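PDB 7JW2: exonuclease mut-7 homolog from Aedes aegypti, which probably trims the 3' ends of AGO1-bound microRNAs as a magnesium-dependent 3'-5' exoribonuclease, this chain being its exonuclease domain. Local coordinates for residues L25-R30 with D60-D65; T98-F103 with F110-S115; S170-R175 with K179-Y184. All blocks are in the same frame, centred on the assembly; numbering follows the deposited sequence.

Contact 1: residues L25-R30 with D60-D65; sequences LSDLCR and DVYMID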
loop_
_atom_site.group_PDB
_atom_site.type_symbol
_atom_site.label_atom_id
_atom_site.label_comp_id
_atom_site.label_asym_id
_atom_site.label_seq_id
_atom_site.Cartn_x
_atom_site.Cartn_y
_atom_site.Cartn_z
ATOM N N LEU A 25 3.909 -2.034 -2.939
ATOM C CA LEU A 25 3.383 -3.097 -2.087
ATOM C C LEU A 25 2.160 -3.742 -2.720
ATOM O O LEU A 25 1.973 -4.959 -2.633
ATOM C CB LEU A 25 3.037 -2.551 -0.699
ATOM C CG LEU A 25 2.859 -3.613 0.392
ATOM C CD1 LEU A 25 4.172 -4.388 0.551
ATOM C CD2 LEU A 25 2.471 -2.979 1.720
ATOM N N SER A 26 1.321 -2.943 -3.375
ATOM C CA SER A 26 0.140 -3.479 -4.042
ATOM C C SER A 26 0.513 -4.539 -5.072
ATOM O O SER A 26 -0.149 -5.582 -5.168
ATOM C CB SER A 26 -0.632 -2.340 -4.707
ATOM O OG SER A 26 -1.697 -2.842 -5.490
ATOM N N ASP A 27 1.567 -4.291 -5.851
ATOM C CA ASP A 27 2.036 -5.273 -6.825
ATOM C C ASP A 27 2.675 -6.467 -6.124
ATOM O O ASP A 27 2.306 -7.623 -6.378
ATOM C CB ASP A 27 3.025 -4.597 -7.783
ATOM C CG ASP A 27 3.661 -5.562 -8.775
ATOM O OD1 ASP A 27 3.135 -6.678 -8.977
ATOM O OD2 ASP A 27 4.694 -5.192 -9.374
ATOM N N LEU A 28 3.604 -6.210 -5.205
ATOM C CA LEU A 28 4.425 -7.288 -4.662
ATOM C C LEU A 28 3.635 -8.250 -3.790
ATOM O O LEU A 28 3.974 -9.442 -3.733
ATOM C CB LEU A 28 5.592 -6.725 -3.857
ATOM C CG LEU A 28 6.578 -5.909 -4.673
ATOM C CD1 LEU A 28 7.738 -5.477 -3.787
ATOM C CD2 LEU A 28 7.106 -6.691 -5.868
ATOM N N CYS A 29 2.603 -7.768 -3.091
ATOM C CA CYS A 29 1.880 -8.662 -2.196
ATOM C C CYS A 29 1.123 -9.756 -2.939
ATOM O O CYS A 29 0.683 -10.710 -2.292
ATOM C CB CYS A 29 0.927 -7.873 -1.299
ATOM S SG CYS A 29 -0.569 -7.305 -2.100
ATOM N N ARG A 30 0.976 -9.670 -4.262
ATOM C CA ARG A 30 0.344 -10.754 -5.015
ATOM C C ARG A 30 1.319 -11.583 -5.832
ATOM O O ARG A 30 0.892 -12.510 -6.524
ATOM C CB ARG A 30 -0.733 -10.207 -5.945
ATOM C CG ARG A 30 -1.808 -9.460 -5.206
ATOM C CD ARG A 30 -2.552 -10.321 -4.174
ATOM N NE ARG A 30 -3.093 -11.574 -4.700
ATOM C CZ ARG A 30 -4.295 -11.694 -5.258
ATOM N NH1 ARG A 30 -5.083 -10.633 -5.373
ATOM N NH2 ARG A 30 -4.714 -12.873 -5.696
ATOM N N ASP A 60 8.730 -5.992 -13.382
ATOM C CA ASP A 60 9.026 -4.673 -12.837
ATOM C C ASP A 60 10.179 -4.785 -11.854
ATOM O O ASP A 60 10.337 -5.801 -11.174
ATOM C CB ASP A 60 7.816 -4.055 -12.101
ATOM C CG ASP A 60 6.640 -3.762 -13.025
ATOM O OD1 ASP A 60 5.771 -4.649 -13.203
ATOM O OD2 ASP A 60 6.581 -2.632 -13.554
ATOM N N VAL A 61 10.958 -3.712 -11.742
ATOM C CA VAL A 61 11.952 -3.597 -10.685
ATOM C C VAL A 61 11.663 -2.335 -9.893
ATOM O O VAL A 61 11.470 -1.262 -10.479
ATOM C CB VAL A 61 13.388 -3.570 -11.234
ATOM C CG1 VAL A 61 14.367 -3.520 -10.078
ATOM C CG2 VAL A 61 13.648 -4.806 -12.090
ATOM N N TYR A 62 11.609 -2.473 -8.572
ATOM C CA TYR A 62 11.404 -1.358 -7.658
ATOM C C TYR A 62 12.680 -1.096 -6.876
ATOM O O TYR A 62 13.309 -2.024 -6.367
ATOM C CB TYR A 62 10.261 -1.667 -6.692
ATOM C CG TYR A 62 8.947 -1.945 -7.377
ATOM C CD1 TYR A 62 8.570 -3.244 -7.707
ATOM C CD2 TYR A 62 8.077 -0.916 -7.699
ATOM C CE1 TYR A 62 7.361 -3.500 -8.327
ATOM C CE2 TYR A 62 6.873 -1.168 -8.324
ATOM C CZ TYR A 62 6.528 -2.461 -8.640
ATOM O OH TYR A 62 5.327 -2.717 -9.263
ATOM N N MET A 63 13.052 0.169 -6.754
ATOM C CA MET A 63 14.245 0.541 -6.000
ATOM C C MET A 63 13.813 1.497 -4.904
ATOM O O MET A 63 13.497 2.658 -5.195
ATOM C CB MET A 63 15.288 1.170 -6.916
ATOM C CG MET A 63 15.715 0.185 -7.985
ATOM S SD MET A 63 16.983 0.824 -9.080
ATOM C CE MET A 63 16.065 2.017 -10.011
ATOM N N ILE A 64 13.764 1.008 -3.662
ATOM C CA ILE A 64 13.359 1.848 -2.536
ATOM C C ILE A 64 14.532 2.740 -2.151
ATOM O O ILE A 64 15.586 2.240 -1.735
ATOM C CB ILE A 64 12.910 1.011 -1.329
ATOM C CG1 ILE A 64 11.829 -0.010 -1.708
ATOM C CG2 ILE A 64 12.437 1.948 -0.180
ATOM C CD1 ILE A 64 11.677 -1.081 -0.638
ATOM N N ASP A 65 14.342 4.061 -2.272
ATOM C CA ASP A 65 15.362 5.036 -1.880
ATOM C C ASP A 65 15.193 5.287 -0.389
ATOM O O ASP A 65 14.310 6.045 0.034
ATOM C CB ASP A 65 15.244 6.325 -2.683
ATOM C CG ASP A 65 16.389 7.271 -2.409
ATOM O OD1 ASP A 65 16.974 7.179 -1.317
ATOM O OD2 ASP A 65 16.707 8.077 -3.299
HETATM O O HOH W 1 5.405 -6.724 -11.486
#
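Asp27 and Tyr62 join helix 18-28 to strand 61-65 of the mixed sheet, in the RNase H-like fold of this exonuclease domain. The polar part is one direct bond. Tyr62 OH donates to Asp27 OD2 at 2.6 Å, and OD2 receives it on its anti lone pair. The oxygen lies at the edge of the ring, and the carboxylate is turned 64° from the ring plane. With CG anti to the backbone N (chi1 175°), Asp27 carries its carboxylate out from the helix to the tyrosine. Its other oxygen, OD1, is bonded to Gln31.

Charge is the second element. The like-charged Asp27 OD2 and Asp60 OD1 are 4.0 Å apart. A water between them donates to each oxygen. Its two hydrogen bonds probably soften the repulsion. The far oxygen of Asp60 is bound by His11 and His13.

The apolar part is small. Leu28 runs past Tyr62 in the opposite direction and also packs on strand 50-56 and helix 73-84. His13 stacks on the Tyr62 ring. Across the contact, Leu28 CD2 meets that ring obliquely, 4.0 Å from Tyr62 CE1.

Contact 2: residues T98-F103 with F110-S115; sequences TDISMF and FNVMYS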
loop_
_atom_site.group_PDB
_atom_site.type_symbol
_atom_site.label_atom_id
_atom_site.label_comp_id
_atom_site.label_asym_id
_atom_site.label_seq_id
_atom_site.Cartn_x
_atom_site.Cartn_y
_atom_site.Cartn_z
ATOM N N THR A 98 24.103 -11.702 4.925
ATOM C CA THR A 98 24.853 -10.467 5.095
ATOM C C THR A 98 23.917 -9.267 5.196
ATOM O O THR A 98 23.936 -8.533 6.192
ATOM C CB THR A 98 25.841 -10.294 3.943
ATOM O OG1 THR A 98 26.561 -11.518 3.738
ATOM C CG2 THR A 98 26.820 -9.184 4.260
ATOM N N ASP A 99 23.082 -9.055 4.171
ATOM C CA ASP A 99 22.170 -7.910 4.192
ATOM C C ASP A 99 21.184 -8.011 5.343
ATOM O O ASP A 99 20.907 -7.009 6.015
ATOM C CB ASP A 99 21.393 -7.799 2.880
ATOM C CG ASP A 99 22.221 -7.235 1.736
ATOM O OD1 ASP A 99 23.303 -6.655 1.990
ATOM O OD2 ASP A 99 21.764 -7.361 0.569
ATOM N N ILE A 100 20.631 -9.205 5.576
ATOM C CA ILE A 100 19.542 -9.342 6.542
ATOM C C ILE A 100 20.032 -9.079 7.958
ATOM O O ILE A 100 19.361 -8.393 8.739
ATOM C CB ILE A 100 18.878 -10.724 6.416
ATOM C CG1 ILE A 100 18.124 -10.820 5.087
ATOM C CG2 ILE A 100 17.914 -10.948 7.575
ATOM C CD1 ILE A 100 17.599 -12.214 4.768
ATOM N N SER A 101 21.196 -9.620 8.324
ATOM C CA SER A 101 21.746 -9.321 9.643
ATOM C C SER A 101 22.032 -7.834 9.793
ATOM O O SER A 101 21.766 -7.240 10.847
ATOM C CB SER A 101 23.012 -10.139 9.883
ATOM O OG SER A 101 22.757 -11.508 9.638
ATOM N N MET A 102 22.550 -7.208 8.737
ATOM C CA MET A 102 22.854 -5.786 8.803
ATOM C C MET A 102 21.589 -4.932 8.865
ATOM O O MET A 102 21.597 -3.875 9.503
ATOM C CB MET A 102 23.715 -5.390 7.608
ATOM C CG MET A 102 24.485 -4.101 7.803
ATOM S SD MET A 102 25.732 -3.853 6.511
ATOM C CE MET A 102 26.885 -5.154 6.924
ATOM N N PHE A 103 20.501 -5.361 8.207
ATOM C CA PHE A 103 19.227 -4.649 8.337
ATOM C C PHE A 103 18.784 -4.562 9.791
ATOM O O PHE A 103 18.152 -3.580 10.195
ATOM C CB PHE A 103 18.105 -5.331 7.543
ATOM C CG PHE A 103 18.228 -5.230 6.043
ATOM C CD1 PHE A 103 18.810 -4.132 5.433
ATOM C CD2 PHE A 103 17.717 -6.238 5.242
ATOM C CE1 PHE A 103 18.902 -4.067 4.040
ATOM C CE2 PHE A 103 17.800 -6.176 3.861
ATOM C CZ PHE A 103 18.409 -5.095 3.258
ATOM N N PHE A 110 12.447 -3.250 9.783
ATOM C CA PHE A 110 12.388 -4.147 8.628
ATOM C C PHE A 110 12.938 -5.486 9.091
ATOM O O PHE A 110 14.073 -5.875 8.796
ATOM C CB PHE A 110 13.174 -3.568 7.453
ATOM C CG PHE A 110 13.073 -4.383 6.190
ATOM C CD1 PHE A 110 11.856 -4.882 5.760
ATOM C CD2 PHE A 110 14.211 -4.673 5.441
ATOM C CE1 PHE A 110 11.765 -5.646 4.603
ATOM C CE2 PHE A 110 14.118 -5.431 4.277
ATOM C CZ PHE A 110 12.893 -5.916 3.864
ATOM N N ASN A 111 12.099 -6.197 9.839
ATOM C CA ASN A 111 12.518 -7.341 10.640
ATOM C C ASN A 111 12.272 -8.621 9.844
ATOM O O ASN A 111 11.260 -9.293 10.001
ATOM C CB ASN A 111 11.758 -7.323 11.966
ATOM C CG ASN A 111 12.078 -8.499 12.849
ATOM O OD1 ASN A 111 13.239 -8.806 13.089
ATOM N ND2 ASN A 111 11.043 -9.155 13.356
ATOM N N VAL A 112 13.229 -8.953 8.977
ATOM C CA VAL A 112 13.114 -10.138 8.123
ATOM C C VAL A 112 13.579 -11.369 8.888
ATOM O O VAL A 112 14.666 -11.369 9.483
ATOM C CB VAL A 112 13.924 -9.964 6.828
ATOM C CG1 VAL A 112 13.840 -11.239 5.996
ATOM C CG2 VAL A 112 13.424 -8.764 6.029
ATOM N N MET A 113 12.769 -12.429 8.844
ATOM C CA MET A 113 13.080 -13.697 9.498
ATOM C C MET A 113 13.820 -14.623 8.532
ATOM O O MET A 113 13.263 -15.056 7.518
ATOM C CB MET A 113 11.803 -14.365 10.012
ATOM C CG MET A 113 10.846 -13.411 10.748
ATOM S SD MET A 113 9.198 -14.087 11.106
ATOM C CE MET A 113 8.524 -12.810 12.165
ATOM N N TYR A 114 15.067 -14.941 8.858
ATOM C CA TYR A 114 15.863 -15.867 8.049
ATOM C C TYR A 114 16.745 -16.658 9.007
ATOM O O TYR A 114 17.785 -16.162 9.447
ATOM C CB TYR A 114 16.689 -15.121 7.009
ATOM C CG TYR A 114 17.424 -16.013 6.032
ATOM C CD1 TYR A 114 16.732 -16.808 5.120
ATOM C CD2 TYR A 114 18.811 -16.059 6.023
ATOM C CE1 TYR A 114 17.416 -17.627 4.221
ATOM C CE2 TYR A 114 19.500 -16.864 5.134
ATOM C CZ TYR A 114 18.797 -17.645 4.236
ATOM O OH TYR A 114 19.482 -18.451 3.352
ATOM N N SER A 115 16.333 -17.887 9.314
ATOM C CA SER A 115 16.978 -18.663 10.364
ATOM C C SER A 115 16.728 -20.146 10.131
ATOM O O SER A 115 15.979 -20.543 9.233
ATOM C CB SER A 115 16.470 -18.240 11.743
ATOM O OG SER A 115 15.100 -18.567 11.873
HETATM O O HOH W 2 16.272 -7.959 8.569
#
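A water links Ile100 and Val112: it donates to Ile100 O at 3.1 Å and accepts from Val112 N at 3.2 Å. It joins helix 96-106 to the chain that runs back along it. Together they belong to a beta-alpha-beta crossover between the neighbouring parallel strands 90-93 and 122-124. The returning segment 110-115 has no regular structure. It bends at an inverse gamma turn centred on Asn111, closed by a weak bond from Val112 N to Phe110 O.

The rest of the contact is apolar. Ile100 has CG1 beside the backbone N (chi1 -69°). The extended branch carries CD1 to the returning segment, and the Ile100 side chain crosses those of Val112 and Tyr114 at about a right angle. CD1 lies 4.1 Å from Val112 CG1. It is also 3.8 Å from Tyr114 CB, near the start of that side chain. The other branch, CG2, faces Val112 O, which is bonded to Gln104. Ile122 of strand 122-124 packs against Ile100, Val112 and Tyr114.

Phe103 and Phe110 lie side by side and point the same way. Their ring centres are 5.3 Å apart and the planes are at 58°, an oblique pairing. Phe84 meets Phe110 edge-to-face, and Trp76 adds a further ring. This places the phenylalanines in an aromatic cluster. Phe103 is covered on two faces: Asp99 O, one helical turn back, lies over one, and Phe110 CD2 sits 3.8 Å above the plane of the opposite face, toward the Phe103 rim.

Contact 3: residues S170-R175 with K179-Y184; sequences SNWAQR and KEQLRY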
loop_
_atom_site.group_PDB
_atom_site.type_symbol
_atom_site.label_atom_id
_atom_site.label_comp_id
_atom_site.label_asym_id
_atom_site.label_seq_id
_atom_site.Cartn_x
_atom_site.Cartn_y
_atom_site.Cartn_z
ATOM N N SER A 170 30.494 2.222 -6.048
ATOM C CA SER A 170 30.290 3.642 -6.293
ATOM C C SER A 170 29.745 4.327 -5.039
ATOM O O SER A 170 29.469 3.696 -4.010
ATOM C CB SER A 170 29.354 3.845 -7.475
ATOM O OG SER A 170 28.058 3.352 -7.151
ATOM N N ASN A 171 29.583 5.651 -5.119
ATOM C CA ASN A 171 29.159 6.420 -3.957
ATOM C C ASN A 171 27.645 6.344 -3.870
ATOM O O ASN A 171 26.920 7.165 -4.433
ATOM C CB ASN A 171 29.645 7.861 -4.060
ATOM C CG ASN A 171 29.216 8.685 -2.881
ATOM O OD1 ASN A 171 28.562 8.191 -1.966
ATOM N ND2 ASN A 171 29.572 9.955 -2.894
ATOM N N TRP A 172 27.158 5.335 -3.137
ATOM C CA TRP A 172 25.716 5.149 -3.004
ATOM C C TRP A 172 25.045 6.190 -2.114
ATOM O O TRP A 172 23.805 6.209 -2.038
ATOM C CB TRP A 172 25.429 3.733 -2.482
ATOM C CG TRP A 172 25.786 2.682 -3.497
ATOM C CD1 TRP A 172 26.861 1.835 -3.465
ATOM C CD2 TRP A 172 25.105 2.426 -4.726
ATOM N NE1 TRP A 172 26.885 1.046 -4.602
ATOM C CE2 TRP A 172 25.804 1.375 -5.381
ATOM C CE3 TRP A 172 23.948 2.942 -5.321
ATOM C CZ2 TRP A 172 25.410 0.871 -6.617
ATOM C CZ3 TRP A 172 23.541 2.416 -6.553
ATOM C CH2 TRP A 172 24.278 1.397 -7.187
ATOM N N ALA A 173 25.808 7.079 -1.477
ATOM C CA ALA A 173 25.219 8.126 -0.655
ATOM C C ALA A 173 24.941 9.404 -1.433
ATOM O O ALA A 173 24.236 10.279 -0.920
ATOM C CB ALA A 173 26.136 8.440 0.535
ATOM N N GLN A 174 25.464 9.535 -2.649
ATOM C CA GLN A 174 25.222 10.760 -3.397
ATOM C C GLN A 174 23.787 10.799 -3.921
ATOM O O GLN A 174 23.196 9.766 -4.256
ATOM C CB GLN A 174 26.233 10.903 -4.531
ATOM C CG GLN A 174 25.917 10.126 -5.787
ATOM C CD GLN A 174 27.119 10.043 -6.716
ATOM O OE1 GLN A 174 28.072 10.804 -6.574
ATOM N NE2 GLN A 174 27.090 9.106 -7.655
ATOM N N ARG A 175 23.199 11.994 -3.924
ATOM C CA ARG A 175 21.863 12.204 -4.454
ATOM C C ARG A 175 21.866 13.441 -5.344
ATOM O O ARG A 175 22.421 14.486 -4.951
ATOM C CB ARG A 175 20.831 12.352 -3.329
ATOM C CG ARG A 175 20.479 11.050 -2.587
ATOM C CD ARG A 175 19.877 10.015 -3.530
ATOM N NE ARG A 175 19.422 8.801 -2.847
ATOM C CZ ARG A 175 20.233 7.797 -2.516
ATOM N NH1 ARG A 175 21.535 7.890 -2.779
ATOM N NH2 ARG A 175 19.756 6.710 -1.920
ATOM N N LYS A 179 22.530 7.701 -13.495
ATOM C CA LYS A 179 21.763 6.688 -14.211
ATOM C C LYS A 179 22.493 5.351 -14.250
ATOM O O LYS A 179 21.851 4.296 -14.197
ATOM C CB LYS A 179 21.431 7.168 -15.628
ATOM C CG LYS A 179 22.612 7.465 -16.521
ATOM C CD LYS A 179 22.120 7.990 -17.869
ATOM C CE LYS A 179 23.087 7.661 -18.994
ATOM N NZ LYS A 179 24.128 8.708 -19.126
ATOM N N GLU A 180 23.825 5.364 -14.303
ATOM C CA GLU A 180 24.566 4.108 -14.324
ATOM C C GLU A 180 24.458 3.374 -12.992
ATOM O O GLU A 180 24.469 2.134 -12.968
ATOM C CB GLU A 180 26.034 4.370 -14.675
ATOM C CG GLU A 180 26.244 4.960 -16.067
ATOM C CD GLU A 180 26.039 6.474 -16.115
ATOM O OE1 GLU A 180 25.936 7.024 -17.237
ATOM O OE2 GLU A 180 25.975 7.115 -15.039
ATOM N N GLN A 181 24.341 4.116 -11.886
ATOM C CA GLN A 181 24.133 3.502 -10.576
ATOM C C GLN A 181 22.755 2.862 -10.486
ATOM O O GLN A 181 22.617 1.724 -10.015
ATOM C CB GLN A 181 24.303 4.542 -9.471
ATOM C CG GLN A 181 25.724 5.048 -9.272
ATOM C CD GLN A 181 25.773 6.076 -8.169
ATOM O OE1 GLN A 181 25.245 7.174 -8.333
ATOM N NE2 GLN A 181 26.362 5.718 -7.032
ATOM N N LEU A 182 21.722 3.586 -10.927
ATOM C CA LEU A 182 20.368 3.035 -10.912
ATOM C C LEU A 182 20.274 1.800 -11.796
ATOM O O LEU A 182 19.609 0.819 -11.439
ATOM C CB LEU A 182 19.366 4.102 -11.351
ATOM C CG LEU A 182 19.276 5.282 -10.377
ATOM C CD1 LEU A 182 18.718 6.527 -11.062
ATOM C CD2 LEU A 182 18.451 4.918 -9.160
ATOM N N ARG A 183 20.948 1.816 -12.947
ATOM C CA ARG A 183 20.907 0.652 -13.831
ATOM C C ARG A 183 21.570 -0.561 -13.185
ATOM O O ARG A 183 21.027 -1.676 -13.227
ATOM C CB ARG A 183 21.565 0.996 -15.170
ATOM C CG ARG A 183 20.684 1.879 -16.044
ATOM C CD ARG A 183 21.031 1.768 -17.527
ATOM N NE ARG A 183 22.450 1.989 -17.778
ATOM C CZ ARG A 183 22.937 3.056 -18.405
ATOM N NH1 ARG A 183 22.111 3.997 -18.845
ATOM N NH2 ARG A 183 24.245 3.179 -18.593
ATOM N N TYR A 184 22.738 -0.366 -12.577
ATOM C CA TYR A 184 23.415 -1.452 -11.882
ATOM C C TYR A 184 22.549 -2.000 -10.751
ATOM O O TYR A 184 22.438 -3.219 -10.582
ATOM C CB TYR A 184 24.776 -0.968 -11.351
ATOM C CG TYR A 184 25.378 -1.902 -10.332
ATOM C CD1 TYR A 184 26.135 -3.004 -10.725
ATOM C CD2 TYR A 184 25.146 -1.722 -8.973
ATOM C CE1 TYR A 184 26.663 -3.886 -9.791
ATOM C CE2 TYR A 184 25.665 -2.590 -8.040
ATOM C CZ TYR A 184 26.411 -3.676 -8.449
ATOM O OH TYR A 184 26.928 -4.537 -7.517
#
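The loop that leads into helix 179-205 is tied to the first turns of that helix through Gln181. Segment 170-175 makes a type I beta turn from Asn171 to Gln174. An Asx turn reinforces it, with Asn171 OD1 accepting from Ala173 N.

Gln181 extends its chain into the bend, and three hydrogen bonds from segment 170-175 grip its amide. NE2 gives one hydrogen to Ser170 OG at 2.9 Å and the other to Asn171 O at 3.0 Å. Both are fairly straight, at 160°, and both acceptors lie close to the amide plane of Gln181. The donor stands above the carbonyl plane of Asn171. Gln174 NE2 in turn donates to Gln181 OE1 at 2.8 Å. The two amides are almost perpendicular, 86° apart. Gln174 CG sits between its backbone N and carbonyl carbon (chi1 82°), which brings the extended chain round to OE1. A fourth bond reaches the same OE1 from the backbone N of Arg178, and Ser170 OG is also bonded to Asn167 O.

Trp172 lays its indole against this network. Ser170 OG and Gln181 NE2 lie over the same face, toward the rim. Gln181 O meets the ring edge in plane, 3.3 Å from Trp172 CH2. Tyr184, one turn on, approaches rim to rim, with its CD2 3.5 Å from Trp172 CZ2. The indole NE1 bonds Gln168 O.

Arg175 NH1 donates to Trp172 O and Gln174 O, both within the turn, while its NE pairs with Asp65. With both NE2 hydrogens used and OE1 accepting twice, the Gln181 amide has its rotation fixed. Its oxygen and nitrogen could not be exchanged without losing these bonds.

Overall arrangement
From the N terminus, helix 18-28 comes first, and contact 1 joins its end to strand 61-65 after strands 33-40 and 50-56 have been laid down. Contact 2 follows. It closes a short loop at the end of helix 96-106, just before strand 122-124. Contact 3 closes the shortest loop, with three residues between its segments, at the start of helix 179-205. The three are in series; none nests in or crosses another. Contacts 1 and 3 touch: Asp65 OD2 and Arg175 NE form a salt bridge, and Met63 packs on Leu182. Contact 2 stands apart, its nearest atoms about 7 Å from contact 1 and about 10 Å from contact 3.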